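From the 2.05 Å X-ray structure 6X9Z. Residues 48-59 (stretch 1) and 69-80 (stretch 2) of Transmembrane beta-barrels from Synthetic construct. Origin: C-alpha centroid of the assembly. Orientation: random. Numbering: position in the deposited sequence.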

# COMPACT_ATOMS: atom_id res chain seq x y z
N SER A 48 -20.03 0.33 -0.75
CA SER A 48 -20.36 1.55 -0.02
C SER A 48 -19.81 1.50 1.40
O SER A 48 -20.53 1.35 2.40
CB SER A 48 -21.87 1.82 -0.03
OG SER A 48 -22.20 2.71 -1.08
N LEU A 49 -18.48 1.64 1.46
CA LEU A 49 -17.74 1.50 2.71
C LEU A 49 -16.41 2.22 2.51
O LEU A 49 -15.53 1.70 1.83
CB LEU A 49 -17.55 0.04 3.07
CG LEU A 49 -16.74 -0.30 4.33
CD1 LEU A 49 -17.54 0.05 5.57
CD2 LEU A 49 -16.35 -1.77 4.35
N ASN A 50 -16.30 3.42 3.06
CA ASN A 50 -15.04 4.16 3.10
C ASN A 50 -14.25 3.76 4.33
O ASN A 50 -14.82 3.36 5.35
CB ASN A 50 -15.29 5.67 3.12
CG ASN A 50 -15.89 6.19 1.83
OD1 ASN A 50 -15.54 5.74 0.74
ND2 ASN A 50 -16.80 7.15 1.94
N PHE A 51 -12.93 3.87 4.24
CA PHE A 51 -12.09 3.52 5.38
C PHE A 51 -10.81 4.34 5.35
O PHE A 51 -10.25 4.63 4.29
CB PHE A 51 -11.75 2.03 5.40
CG PHE A 51 -10.93 1.58 4.23
CD1 PHE A 51 -9.54 1.59 4.29
CD2 PHE A 51 -11.54 1.14 3.07
CE1 PHE A 51 -8.79 1.17 3.22
CE2 PHE A 51 -10.79 0.72 1.99
CZ PHE A 51 -9.41 0.73 2.07
N LEU A 52 -10.34 4.70 6.54
CA LEU A 52 -9.05 5.34 6.74
C LEU A 52 -8.06 4.26 7.17
O LEU A 52 -8.29 3.55 8.15
CB LEU A 52 -9.16 6.44 7.80
CG LEU A 52 -8.14 7.58 7.82
CD1 LEU A 52 -8.69 8.75 8.62
CD2 LEU A 52 -6.81 7.12 8.39
N GLU A 53 -6.96 4.14 6.42
CA GLU A 53 -5.97 3.11 6.66
C GLU A 53 -4.68 3.74 7.18
O GLU A 53 -4.19 4.72 6.62
CB GLU A 53 -5.69 2.32 5.38
CG GLU A 53 -4.53 1.35 5.50
CD GLU A 53 -4.33 0.55 4.23
OE1 GLU A 53 -5.34 0.13 3.62
OE2 GLU A 53 -3.16 0.37 3.82
N VAL A 54 -4.15 3.17 8.26
CA VAL A 54 -2.90 3.62 8.87
C VAL A 54 -2.08 2.39 9.24
O VAL A 54 -2.61 1.43 9.81
CB VAL A 54 -3.14 4.50 10.11
CG1 VAL A 54 -1.85 4.70 10.89
CG2 VAL A 54 -3.72 5.84 9.71
N GLY A 55 -0.80 2.40 8.89
CA GLY A 55 0.07 1.30 9.22
C GLY A 55 1.45 1.55 8.66
O GLY A 55 1.81 2.67 8.33
N GLY A 56 2.22 0.47 8.56
CA GLY A 56 3.55 0.56 7.98
C GLY A 56 4.15 -0.81 7.87
O GLY A 56 3.49 -1.83 8.11
N GLY A 57 5.43 -0.85 7.50
CA GLY A 57 6.11 -2.12 7.39
C GLY A 57 7.57 -1.96 7.08
O GLY A 57 8.17 -0.91 7.35
N VAL A 58 8.15 -3.02 6.53
CA VAL A 58 9.56 -3.08 6.18
C VAL A 58 9.68 -3.11 4.67
O VAL A 58 8.83 -3.68 3.97
CB VAL A 58 10.25 -4.30 6.82
CG1 VAL A 58 11.77 -4.16 6.74
CG2 VAL A 58 9.80 -4.46 8.25
N SER A 59 10.73 -2.47 4.15
CA SER A 59 10.96 -2.44 2.72
C SER A 59 12.44 -2.21 2.45
O SER A 59 13.11 -1.51 3.21
CB SER A 59 10.12 -1.36 2.04
OG SER A 59 10.27 -1.40 0.63
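Stretch 2, residues 69-80: YVKAGFEYNTDN

Stretch 2 pairs with stretch 1 as its antiparallel neighbour in the sheet. Residues 69-77 are extended, and their strand runs against strand 49-59 at 151° between N-to-C directions, with a closest axis approach of 4.3 Å. A type I turn from Asn77 to Asn80 begins at the last residue of the strand. The register pairs Ser59 with Tyr69, Gly55 with Gly73 and Phe51 with Asn77. Two-way backbone hydrogen bonds join Leu52 to Tyr76 (Tyr76 N to Leu52 O 2.7 Å), Val54 to Phe74 (Phe74 N to Val54 O 2.9 Å), Gly56 to Ala72 (Ala72 N to Gly56 O 2.8 Å) and Val58 to Val70 (Val58 N to Val70 O 2.9 Å). Beyond the Phe51-Asn77 pair, Thr78 N reaches Asn50 O at 2.8 Å, but the 128° angle makes this hydrogen bond weak.

The side chains of Val70, Ala72, Phe74 and Tyr76 share a face with Leu52, Val54 and Val58. This face is largely apolar and on the surface. Val70 adopts p, bringing its CG1 to 4.3 Å from Val58 CB. Phe74 and Tyr76 are both m; the Tyr76 ring approaches Val54, with CE1 4.4 Å from Val54 CB, and meets Leu52 O at its edge.

The other face carries Phe51, Glu53 and Ser59 with Tyr69, Glu75 and Asn77. Tyr69, at chi1 67° (p), packs its CB 3.5 Å from Ser59 OG while the end of its side chain leads away from stretch 1; its hydroxyl is hydrogen-bonded elsewhere in the structure. Glu75 is m with chi2 t, an extended arrangement that lays its carboxylate over one face of the p-rotamer Phe51 ring, CD 3.6 Å from Phe51 CE1. The same carboxylate lies near that of Glu53, with Glu75 OE2 3.4 Å from Glu53 OE1, a close approach of like charges. Lys71 offers a partial counterweight: after chi1 at 74° (p) its chain is t throughout, and this reach carries NZ to 3.9 Å from Glu53 OE2, a long salt bridge supplemented by weak hydrogen bonds through a water.

Between these groups the glycines allow close backbone approach. The CA atoms of Gly55 and Gly73 are 3.7 Å apart, and an ideal CB on Gly73 would clash with Val54 O and Gly55 CA. Gly57 CA similarly sits 3.8 Å from Lys71 CA. At the turn end, Leu49 (chi1 t, chi2 p) brings CD1 to 3.5 Å from CG2 of Thr78, whose chi1 is t, and to 3.4 Å from Asp79 OD1.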

# COMPACT_ATOMS: atom_id res chain seq x y z
N TYR A 69 8.28 -5.06 -0.37
CA TYR A 69 7.85 -4.55 0.93
C TYR A 69 6.82 -5.49 1.52
O TYR A 69 6.09 -6.18 0.80
CB TYR A 69 7.27 -3.13 0.82
CG TYR A 69 5.97 -3.03 0.05
CD1 TYR A 69 4.75 -3.09 0.70
CD2 TYR A 69 5.97 -2.88 -1.34
CE1 TYR A 69 3.56 -3.00 0.01
CE2 TYR A 69 4.78 -2.80 -2.04
CZ TYR A 69 3.58 -2.86 -1.36
OH TYR A 69 2.40 -2.78 -2.06
N VAL A 70 6.79 -5.53 2.85
CA VAL A 70 5.71 -6.15 3.61
C VAL A 70 5.19 -5.08 4.56
O VAL A 70 5.95 -4.25 5.05
CB VAL A 70 6.18 -7.41 4.37
CG1 VAL A 70 7.29 -7.08 5.35
CG2 VAL A 70 5.01 -8.11 5.07
N LYS A 71 3.87 -5.06 4.77
CA LYS A 71 3.29 -4.01 5.58
C LYS A 71 2.08 -4.56 6.31
O LYS A 71 1.47 -5.55 5.89
CB LYS A 71 2.90 -2.79 4.74
CG LYS A 71 1.66 -2.99 3.89
CD LYS A 71 1.35 -1.73 3.09
CE LYS A 71 0.03 -1.86 2.36
NZ LYS A 71 -0.26 -0.69 1.49
N ALA A 72 1.74 -3.91 7.41
CA ALA A 72 0.54 -4.23 8.17
C ALA A 72 0.01 -2.95 8.78
O ALA A 72 0.76 -2.01 9.04
CB ALA A 72 0.81 -5.28 9.25
N GLY A 73 -1.30 -2.92 8.99
CA GLY A 73 -1.93 -1.76 9.60
C GLY A 73 -3.37 -2.02 9.99
O GLY A 73 -3.75 -3.16 10.28
N PHE A 74 -4.19 -0.97 9.99
CA PHE A 74 -5.59 -1.08 10.36
C PHE A 74 -6.42 -0.20 9.45
O PHE A 74 -5.98 0.87 9.02
CB PHE A 74 -5.82 -0.70 11.83
CG PHE A 74 -5.07 -1.56 12.80
CD1 PHE A 74 -5.63 -2.73 13.28
CD2 PHE A 74 -3.81 -1.20 13.24
CE1 PHE A 74 -4.95 -3.53 14.18
CE2 PHE A 74 -3.11 -2.00 14.13
CZ PHE A 74 -3.69 -3.16 14.60
N GLU A 75 -7.63 -0.66 9.16
CA GLU A 75 -8.59 0.08 8.34
C GLU A 75 -9.74 0.53 9.23
O GLU A 75 -10.53 -0.30 9.69
CB GLU A 75 -9.09 -0.77 7.17
CG GLU A 75 -8.01 -1.08 6.15
CD GLU A 75 -8.52 -1.92 5.00
OE1 GLU A 75 -9.71 -2.27 5.00
OE2 GLU A 75 -7.71 -2.22 4.09
N TYR A 76 -9.81 1.83 9.48
CA TYR A 76 -10.89 2.42 10.27
C TYR A 76 -12.07 2.63 9.32
O TYR A 76 -12.14 3.63 8.60
CB TYR A 76 -10.44 3.73 10.91
CG TYR A 76 -9.24 3.59 11.83
CD1 TYR A 76 -7.96 3.37 11.33
CD2 TYR A 76 -9.39 3.72 13.21
CE1 TYR A 76 -6.87 3.25 12.17
CE2 TYR A 76 -8.30 3.60 14.05
CZ TYR A 76 -7.05 3.37 13.53
OH TYR A 76 -5.98 3.25 14.38
N ASN A 77 -13.00 1.68 9.34
CA ASN A 77 -14.10 1.67 8.38
C ASN A 77 -15.19 2.67 8.78
O ASN A 77 -15.27 3.12 9.92
CB ASN A 77 -14.72 0.28 8.28
CG ASN A 77 -13.69 -0.80 8.07
OD1 ASN A 77 -13.47 -1.64 8.94
ND2 ASN A 77 -13.05 -0.80 6.90
N THR A 78 -16.05 2.98 7.82
CA THR A 78 -17.18 3.86 8.07
C THR A 78 -18.36 3.14 8.70
O THR A 78 -19.41 3.76 8.90
CB THR A 78 -17.61 4.55 6.77
OG1 THR A 78 -18.64 5.51 7.06
CG2 THR A 78 -18.13 3.54 5.77
N ASP A 79 -18.21 1.85 9.01
CA ASP A 79 -19.17 1.12 9.83
C ASP A 79 -18.81 1.15 11.31
O ASP A 79 -19.33 0.34 12.08
CB ASP A 79 -19.28 -0.33 9.35
CG ASP A 79 -19.96 -0.45 8.00
OD1 ASP A 79 -20.33 0.60 7.44
OD2 ASP A 79 -20.12 -1.58 7.51
N ASN A 80 -17.92 2.06 11.71
CA ASN A 80 -17.41 2.15 13.08
C ASN A 80 -16.65 0.88 13.47
O ASN A 80 -16.55 0.54 14.65
CB ASN A 80 -18.53 2.44 14.08
O HOH W 1 -3.33 0.06 0.41